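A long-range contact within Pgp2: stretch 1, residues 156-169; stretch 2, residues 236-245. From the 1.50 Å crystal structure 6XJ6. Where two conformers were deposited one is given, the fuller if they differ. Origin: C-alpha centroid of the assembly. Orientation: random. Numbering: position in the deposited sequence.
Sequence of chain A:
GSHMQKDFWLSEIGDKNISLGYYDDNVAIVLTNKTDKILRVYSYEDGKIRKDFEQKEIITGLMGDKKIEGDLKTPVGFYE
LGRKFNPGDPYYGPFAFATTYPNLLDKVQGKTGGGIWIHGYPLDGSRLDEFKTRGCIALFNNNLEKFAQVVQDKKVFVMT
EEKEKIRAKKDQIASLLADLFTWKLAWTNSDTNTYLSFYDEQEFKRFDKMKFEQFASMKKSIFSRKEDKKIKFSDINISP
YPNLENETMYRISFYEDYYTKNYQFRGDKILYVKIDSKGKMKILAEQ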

ATOM      1  N   VAL A 156       8.850   6.571   2.349  1.00 17.82           N
ATOM      2  CA  VAL A 156       7.741   7.437   1.974  1.00 15.80           C
ATOM      3  C   VAL A 156       6.681   6.626   1.247  1.00 16.38           C
ATOM      4  O   VAL A 156       6.956   6.001   0.211  1.00 16.68           O
ATOM      5  N   PHE A 157       5.470   6.652   1.783  1.00 15.34           N
ATOM      6  CA  PHE A 157       4.316   6.032   1.162  1.00 14.66           C
ATOM      7  C   PHE A 157       3.411   7.082   0.532  1.00 14.83           C
ATOM      8  O   PHE A 157       3.459   8.273   0.862  1.00 15.32           O
ATOM      9  N   VAL A 158       2.568   6.610  -0.385  1.00 15.77           N
ATOM     10  CA  VAL A 158       1.675   7.442  -1.172  1.00 14.79           C
ATOM     11  C   VAL A 158       0.276   6.886  -0.975  1.00 14.22           C
ATOM     12  O   VAL A 158       0.015   5.726  -1.308  1.00 17.09           O
ATOM     13  N   MET A 159      -0.610   7.705  -0.430  1.00 13.08           N
ATOM     14  CA  MET A 159      -1.979   7.313  -0.145  1.00 13.88           C
ATOM     15  C   MET A 159      -2.864   8.295  -0.896  1.00 13.80           C
ATOM     16  O   MET A 159      -2.864   9.489  -0.596  1.00 15.03           O
ATOM     17  N   THR A 160      -3.580   7.804  -1.904  1.00 14.57           N
ATOM     18  CA  THR A 160      -4.393   8.656  -2.758  1.00 14.50           C
ATOM     19  C   THR A 160      -5.854   8.252  -2.656  1.00 13.85           C
ATOM     20  O   THR A 160      -6.212   7.107  -2.959  1.00 15.13           O
ATOM     21  N   GLU A 161      -6.674   9.197  -2.216  1.00 13.87           N
ATOM     22  CA  GLU A 161      -8.113   9.055  -2.080  1.00 14.83           C
ATOM     23  C   GLU A 161      -8.814   9.658  -3.287  1.00 19.17           C
ATOM     24  O   GLU A 161      -8.344  10.629  -3.887  1.00 18.74           O
ATOM     25  N   GLU A 162      -9.979   9.101  -3.615  1.00 17.54           N
ATOM     26  CA  GLU A 162     -10.809   9.685  -4.661  1.00 18.54           C
ATOM     27  C   GLU A 162     -11.651  10.825  -4.109  1.00 18.83           C
ATOM     28  O   GLU A 162     -11.596  11.954  -4.604  1.00 21.21           O
ATOM     29  N   LYS A 163     -12.465  10.537  -3.095  1.00 21.68           N
ATOM     30  CA  LYS A 163     -13.360  11.532  -2.522  1.00 21.58           C
ATOM     31  C   LYS A 163     -13.460  11.326  -1.020  1.00 28.86           C
ATOM     32  O   LYS A 163     -13.129  12.224  -0.242  1.00 23.18           O
ATOM     33  N   GLU A 164     -13.903  10.142  -0.609  1.00 24.31           N
ATOM     34  CA  GLU A 164     -14.096   9.867   0.807  1.00 25.56           C
ATOM     35  C   GLU A 164     -12.769   9.853   1.554  1.00 22.30           C
ATOM     36  O   GLU A 164     -11.729   9.434   1.037  1.00 21.70           O
ATOM     37  N   LYS A 165     -12.823  10.332   2.792  1.00 25.95           N
ATOM     38  CA  LYS A 165     -11.681  10.294   3.691  1.00 22.60           C
ATOM     39  C   LYS A 165     -11.561   8.882   4.245  1.00 21.86           C
ATOM     40  O   LYS A 165     -12.494   8.379   4.885  1.00 26.60           O
ATOM     41  N   ILE A 166     -10.426   8.242   3.985  1.00 19.83           N
ATOM     42  CA  ILE A 166     -10.192   6.849   4.339  1.00 21.05           C
ATOM     43  C   ILE A 166      -9.176   6.833   5.467  1.00 17.22           C
ATOM     44  O   ILE A 166      -8.053   7.319   5.306  1.00 18.75           O
ATOM     45  N   ARG A 167      -9.578   6.309   6.624  1.00 20.13           N
ATOM     46  CA  ARG A 167      -8.668   6.209   7.751  1.00 20.18           C
ATOM     47  C   ARG A 167      -8.736   4.822   8.364  1.00 18.74           C
ATOM     48  O   ARG A 167      -9.807   4.208   8.441  1.00 20.95           O
ATOM     49  N   ALA A 168      -7.575   4.337   8.790  1.00 17.39           N
ATOM     50  CA  ALA A 168      -7.505   3.068   9.492  1.00 18.32           C
ATOM     51  C   ALA A 168      -8.178   3.180  10.851  1.00 21.74           C
ATOM     52  O   ALA A 168      -8.249   4.259  11.457  1.00 24.17           O
ATOM     53  N   LYS A 169      -8.678   2.046  11.332  1.00 21.26           N
ATOM     54  CA  LYS A 169      -9.328   1.954  12.628  1.00 23.27           C
ATOM     55  C   LYS A 169      -8.554   0.974  13.498  1.00 24.03           C
ATOM     56  O   LYS A 169      -8.070  -0.052  13.017  1.00 23.60           O
ATOM     57  N   ILE A 236       6.718  -4.885  10.262  1.00 17.75           N
ATOM     58  CA  ILE A 236       5.339  -4.944   9.786  1.00 16.27           C
ATOM     59  C   ILE A 236       4.769  -3.539   9.668  1.00 15.50           C
ATOM     60  O   ILE A 236       4.780  -2.762  10.633  1.00 18.78           O
ATOM     61  N   ASN A 237       4.262  -3.218   8.475  1.00 16.70           N
ATOM     62  CA  ASN A 237       3.557  -1.974   8.206  1.00 17.11           C
ATOM     63  C   ASN A 237       2.172  -2.325   7.696  1.00 16.80           C
ATOM     64  O   ASN A 237       2.043  -3.083   6.729  1.00 20.76           O
ATOM     65  N   ILE A 238       1.152  -1.786   8.350  0.52 12.54           N
ATOM     66  CA  ILE A 238      -0.233  -1.987   7.946  0.52 15.67           C
ATOM     67  C   ILE A 238      -0.814  -0.626   7.614  0.52 12.75           C
ATOM     68  O   ILE A 238      -0.700   0.315   8.410  0.52 12.82           O
ATOM     69  N   SER A 239      -1.416  -0.517   6.428  1.00 15.11           N
ATOM     70  CA  SER A 239      -1.883   0.767   5.951  1.00 14.73           C
ATOM     71  C   SER A 239      -3.288   0.679   5.375  1.00 15.51           C
ATOM     72  O   SER A 239      -3.618  -0.290   4.683  1.00 16.07           O
ATOM     73  N   PRO A 240      -4.115   1.699   5.590  1.00 16.18           N
ATOM     74  CA  PRO A 240      -5.431   1.720   4.951  1.00 18.15           C
ATOM     75  C   PRO A 240      -5.279   1.917   3.451  1.00 19.68           C
ATOM     76  O   PRO A 240      -4.367   2.604   2.992  1.00 19.57           O
ATOM     77  N   TYR A 241      -6.187   1.299   2.700  1.00 14.72           N
ATOM     78  CA  TYR A 241      -6.074   1.217   1.244  1.00 13.92           C
ATOM     79  C   TYR A 241      -7.306   1.835   0.594  1.00 15.55           C
ATOM     80  O   TYR A 241      -8.358   1.176   0.502  1.00 16.62           O
ATOM     81  N   PRO A 242      -7.239   3.091   0.150  1.00 16.00           N
ATOM     82  CA  PRO A 242      -8.413   3.709  -0.484  1.00 16.13           C
ATOM     83  C   PRO A 242      -8.823   2.950  -1.729  1.00 15.95           C
ATOM     84  O   PRO A 242      -7.981   2.483  -2.496  1.00 16.53           O
ATOM     85  N   ASN A 243     -10.133   2.856  -1.939  1.00 16.70           N
ATOM     86  CA  ASN A 243     -10.646   2.168  -3.112  1.00 16.97           C
ATOM     87  C   ASN A 243     -12.031   2.707  -3.439  1.00 21.16           C
ATOM     88  O   ASN A 243     -12.681   3.350  -2.611  1.00 23.32           O
ATOM     89  N   LEU A 244     -12.471   2.426  -4.663  1.00 20.15           N
ATOM     90  CA  LEU A 244     -13.781   2.844  -5.142  1.00 22.09           C
ATOM     91  C   LEU A 244     -14.766   1.688  -5.210  1.00 23.24           C
ATOM     92  O   LEU A 244     -15.721   1.735  -5.991  1.00 30.58           O
ATOM     93  N   GLU A 245     -14.540   0.642  -4.425  1.00 22.74           N
ATOM     94  CA  GLU A 245     -15.400  -0.532  -4.428  1.00 24.94           C
ATOM     95  C   GLU A 245     -16.146  -0.694  -3.113  1.00 33.02           C
ATOM     96  O   GLU A 245     -16.725  -1.758  -2.866  1.00 29.33           O
TER

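Two prolines of the second stretch, P240 and P242, form the apolar centre of this contact. Both point toward the first stretch and are buried, and together they account for the greater part of what their stretch contributes. Alternate residues of an extended chain face the same way, so the two rings lie side by side, while Y241 between them turns its CA-to-CB bond away. A proline ring suits such a place because it is compact, rigid and apolar, and its nitrogen brings no N-H that would need a partner.

M159 serves both rings. Its CB leaves the strand sideways, but a fully extended side chain (chi1, chi2 and chi3 all t) carries its end nearer: CG lies 3.9 Å from CG of P242, and CE reaches to 3.7 Å from CG of P240. A flexible methionine suits a surface of two rings. I166 also touches both. It points toward the second stretch; with chi1 and chi2 in m it sets its CG1 4.1 Å from CB of P242 and its CG2 4.3 Å from CB of P240. A168 completes the setting of P240, its CB 4.0 Å from the ring CD; a side chain of one methyl lets the backbones come close here, the CA atoms of A168 and P240 being 5.2 Å apart. P242 also meets main chain, its CB lying 3.4 Å from O of T160, whose own side chain points away.

Farther out, E162 (chi1 t) points toward the second stretch and offers its aliphatic part, CB standing 3.4 Å from CD2 of L244. L244, with chi1 m and chi2 t, starts sideways and brings its end in. The carboxylate oxygens of E162 are hydrogen-bonded elsewhere in the structure.

At the other end F157 (chi1 m) points toward the second stretch, and ND2 of N237, also m, lies 3.9 Å from CZ of F157, at the ring edge and near its plane.

No hydrogen bond crosses between the stretches; polar atoms at the edge find partners within their own stretch or elsewhere in the structure. E161 OE2 accepts from the backbone N of I166 at 2.8 Å and forms a salt bridge with NH1 of R167 at 2.7 Å; the same NH1 donates to O of I166 at 2.9 Å. These bonds tie the loop back to the strand beside the apolar residues. In the second stretch, N243 (chi1 p) donates from ND2 to O of Y241 at 3.2 Å and accepts at OD1 from N of E245 at 2.9 Å.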

ATOM      1  CB  VAL A 156       8.205   8.623   1.113  1.00 16.02           C
ATOM      2  CG1 VAL A 156       7.046   9.561   0.831  1.00 18.15           C
ATOM      3  CG2 VAL A 156       9.330   9.369   1.828  1.00 18.89           C
ATOM      4  CB  PHE A 157       3.539   5.214   2.198  1.00 15.95           C
ATOM      5  CG  PHE A 157       4.307   4.053   2.722  1.00 17.78           C
ATOM      6  CD1 PHE A 157       4.635   3.000   1.889  1.00 20.07           C
ATOM      7  CD2 PHE A 157       4.721   4.007   4.044  1.00 20.02           C
ATOM      8  CE1 PHE A 157       5.356   1.927   2.360  1.00 25.08           C
ATOM      9  CE2 PHE A 157       5.437   2.929   4.520  1.00 24.49           C
ATOM     10  CZ  PHE A 157       5.761   1.892   3.685  1.00 26.48           C
ATOM     11  CB  VAL A 158       2.066   7.410  -2.658  1.00 15.86           C
ATOM     12  CG1 VAL A 158       1.018   8.077  -3.549  1.00 17.33           C
ATOM     13  CG2 VAL A 158       3.428   8.058  -2.831  1.00 19.26           C
ATOM     14  CB  MET A 159      -2.222   7.366   1.362  1.00 15.32           C
ATOM     15  CG  MET A 159      -3.622   7.012   1.784  1.00 14.32           C
ATOM     16  SD  MET A 159      -3.730   6.938   3.577  1.00 16.34           S
ATOM     17  CE  MET A 159      -5.501   6.858   3.789  1.00 18.91           C
ATOM     18  CB  THR A 160      -3.903   8.612  -4.197  1.00 15.79           C
ATOM     19  OG1 THR A 160      -2.527   9.014  -4.199  1.00 16.04           O
ATOM     20  CG2 THR A 160      -4.715   9.552  -5.071  1.00 16.34           C
ATOM     21  CB  GLU A 161      -8.605   9.820  -0.848  1.00 18.32           C
ATOM     22  CG  GLU A 161      -7.995   9.375   0.443  1.00 19.40           C
ATOM     23  CD  GLU A 161      -8.354  10.267   1.610  1.00 19.27           C
ATOM     24  OE1 GLU A 161      -8.571  11.486   1.423  1.00 20.66           O
ATOM     25  OE2 GLU A 161      -8.399   9.745   2.744  1.00 23.08           O
ATOM     26  CB  GLU A 162     -11.720   8.612  -5.256  1.00 20.32           C
ATOM     27  CG  GLU A 162     -12.633   9.093  -6.360  1.00 20.21           C
ATOM     28  CD  GLU A 162     -11.937   9.256  -7.688  1.00 19.75           C
ATOM     29  OE1 GLU A 162     -12.613   9.718  -8.629  1.00 23.35           O
ATOM     30  OE2 GLU A 162     -10.739   8.932  -7.777  1.00 20.66           O
ATOM     31  CB  LYS A 163     -14.752  11.433  -3.151  1.00 23.23           C
ATOM     32  CG  LYS A 163     -15.758  12.424  -2.604  1.00 27.00           C
ATOM     33  CD  LYS A 163     -17.138  12.165  -3.180  1.00 35.18           C
ATOM     34  CE  LYS A 163     -18.154  13.172  -2.671  1.00 48.68           C
ATOM     35  NZ  LYS A 163     -17.923  14.527  -3.245  1.00 64.75           N
ATOM     36  CB  GLU A 164     -14.814   8.532   1.004  1.00 28.13           C
ATOM     37  CG  GLU A 164     -16.177   8.474   0.342  1.00 32.63           C
ATOM     38  CD  GLU A 164     -17.110   9.570   0.819  1.00 42.81           C
ATOM     39  OE1 GLU A 164     -17.127   9.852   2.037  1.00 56.76           O
ATOM     40  OE2 GLU A 164     -17.821  10.159  -0.026  1.00 56.02           O
ATOM     41  CB  LYS A 165     -11.935  11.305   4.807  1.00 25.93           C
ATOM     42  CG  LYS A 165     -10.895  11.382   5.900  1.00 32.48           C
ATOM     43  CD  LYS A 165     -11.291  12.495   6.877  1.00 38.72           C
ATOM     44  CE  LYS A 165     -10.402  12.549   8.101  1.00 45.35           C
ATOM     45  NZ  LYS A 165     -10.821  13.651   9.017  1.00 53.25           N
ATOM     46  CB  ILE A 166      -9.697   6.041   3.129  1.00 19.98           C
ATOM     47  CG1 ILE A 166     -10.690   6.177   1.966  1.00 22.35           C
ATOM     48  CG2 ILE A 166      -9.488   4.584   3.495  1.00 20.80           C
ATOM     49  CD1 ILE A 166     -12.122   5.860   2.317  1.00 25.06           C
ATOM     50  CB  ARG A 167      -8.990   7.251   8.812  1.00 20.91           C
ATOM     51  CG  ARG A 167      -8.863   8.686   8.320  1.00 22.22           C
ATOM     52  CD  ARG A 167      -7.426   9.068   7.972  1.00 23.08           C
ATOM     53  NE  ARG A 167      -7.344  10.482   7.614  1.00 24.07           N
ATOM     54  CZ  ARG A 167      -7.520  10.965   6.386  1.00 23.08           C
ATOM     55  NH1 ARG A 167      -7.764  10.154   5.365  1.00 21.00           N
ATOM     56  NH2 ARG A 167      -7.442  12.273   6.174  1.00 26.24           N
ATOM     57  CB  ALA A 168      -6.052   2.648   9.672  1.00 17.57           C
ATOM     58  CB  LYS A 169     -10.790   1.500  12.482  1.00 26.93           C
ATOM     59  CG  LYS A 169     -11.624   2.387  11.554  1.00 37.11           C
ATOM     60  CD  LYS A 169     -11.720   3.822  12.065  1.00 48.65           C
ATOM     61  CE  LYS A 169     -12.140   4.789  10.967  1.00 55.19           C
ATOM     62  NZ  LYS A 169     -12.062   6.205  11.428  1.00 62.31           N
ATOM     63  CB  ILE A 236       4.474  -5.811  10.709  1.00 17.75           C
ATOM     64  CG1 ILE A 236       5.016  -7.242  10.755  1.00 19.80           C
ATOM     65  CG2 ILE A 236       3.023  -5.829  10.213  1.00 22.21           C
ATOM     66  CD1 ILE A 236       4.422  -8.065  11.883  1.00 24.05           C
ATOM     67  CB  ASN A 237       4.257  -1.168   7.117  1.00 18.05           C
ATOM     68  CG  ASN A 237       5.627  -0.687   7.523  1.00 19.49           C
ATOM     69  OD1 ASN A 237       5.858  -0.355   8.687  1.00 19.13           O
ATOM     70  ND2 ASN A 237       6.540  -0.613   6.561  1.00 25.15           N
ATOM     71  CB  ILE A 238      -1.040  -2.710   9.039  0.52 13.25           C
ATOM     72  CG1 ILE A 238      -0.480  -4.125   9.203  0.52 31.03           C
ATOM     73  CG2 ILE A 238      -2.525  -2.741   8.694  0.52 20.41           C
ATOM     74  CD1 ILE A 238      -1.191  -4.962  10.221  0.52 33.15           C
ATOM     75  CB  SER A 239      -0.949   1.255   4.841  1.00 16.43           C
ATOM     76  OG  SER A 239       0.401   1.264   5.272  1.00 16.53           O
ATOM     77  CB  PRO A 240      -6.114   2.930   5.605  1.00 18.90           C
ATOM     78  CG  PRO A 240      -4.998   3.836   5.945  1.00 17.66           C
ATOM     79  CD  PRO A 240      -3.858   2.937   6.352  1.00 15.87           C
ATOM     80  CB  TYR A 241      -5.900  -0.237   0.791  1.00 15.78           C
ATOM     81  CG  TYR A 241      -5.402  -0.343  -0.636  1.00 14.90           C
ATOM     82  CD1 TYR A 241      -6.278  -0.245  -1.707  1.00 17.15           C
ATOM     83  CD2 TYR A 241      -4.046  -0.494  -0.916  1.00 14.32           C
ATOM     84  CE1 TYR A 241      -5.833  -0.325  -3.000  1.00 18.75           C
ATOM     85  CE2 TYR A 241      -3.592  -0.564  -2.207  1.00 15.03           C
ATOM     86  CZ  TYR A 241      -4.484  -0.474  -3.251  1.00 14.84           C
ATOM     87  OH  TYR A 241      -4.058  -0.544  -4.561  1.00 18.03           O
ATOM     88  CB  PRO A 242      -7.931   5.120  -0.832  1.00 17.12           C
ATOM     89  CG  PRO A 242      -6.787   5.382   0.113  1.00 17.07           C
ATOM     90  CD  PRO A 242      -6.126   4.051   0.290  1.00 16.37           C
ATOM     91  CB  ASN A 243     -10.694   0.657  -2.877  1.00 19.35           C
ATOM     92  CG  ASN A 243     -11.676   0.279  -1.812  1.00 18.08           C
ATOM     93  OD1 ASN A 243     -12.840   0.014  -2.099  1.00 21.48           O
ATOM     94  ND2 ASN A 243     -11.220   0.268  -0.568  1.00 17.63           N
ATOM     95  CB  LEU A 244     -13.652   3.518  -6.507  1.00 25.19           C
ATOM     96  CG  LEU A 244     -12.920   4.856  -6.447  1.00 38.21           C
ATOM     97  CD1 LEU A 244     -12.842   5.487  -7.821  1.00 40.42           C
ATOM     98  CD2 LEU A 244     -13.624   5.790  -5.482  1.00 41.27           C
ATOM     99  CB  GLU A 245     -14.574  -1.785  -4.718  1.00 41.54           C
ATOM    100  CG  GLU A 245     -13.824  -1.741  -6.040  1.00 47.58           C
ATOM    101  CD  GLU A 245     -14.257  -2.840  -6.984  1.00 57.56           C
ATOM    102  OE1 GLU A 245     -15.478  -2.976  -7.216  1.00 66.61           O
ATOM    103  OE2 GLU A 245     -13.380  -3.574  -7.487  1.00 74.50           O
TER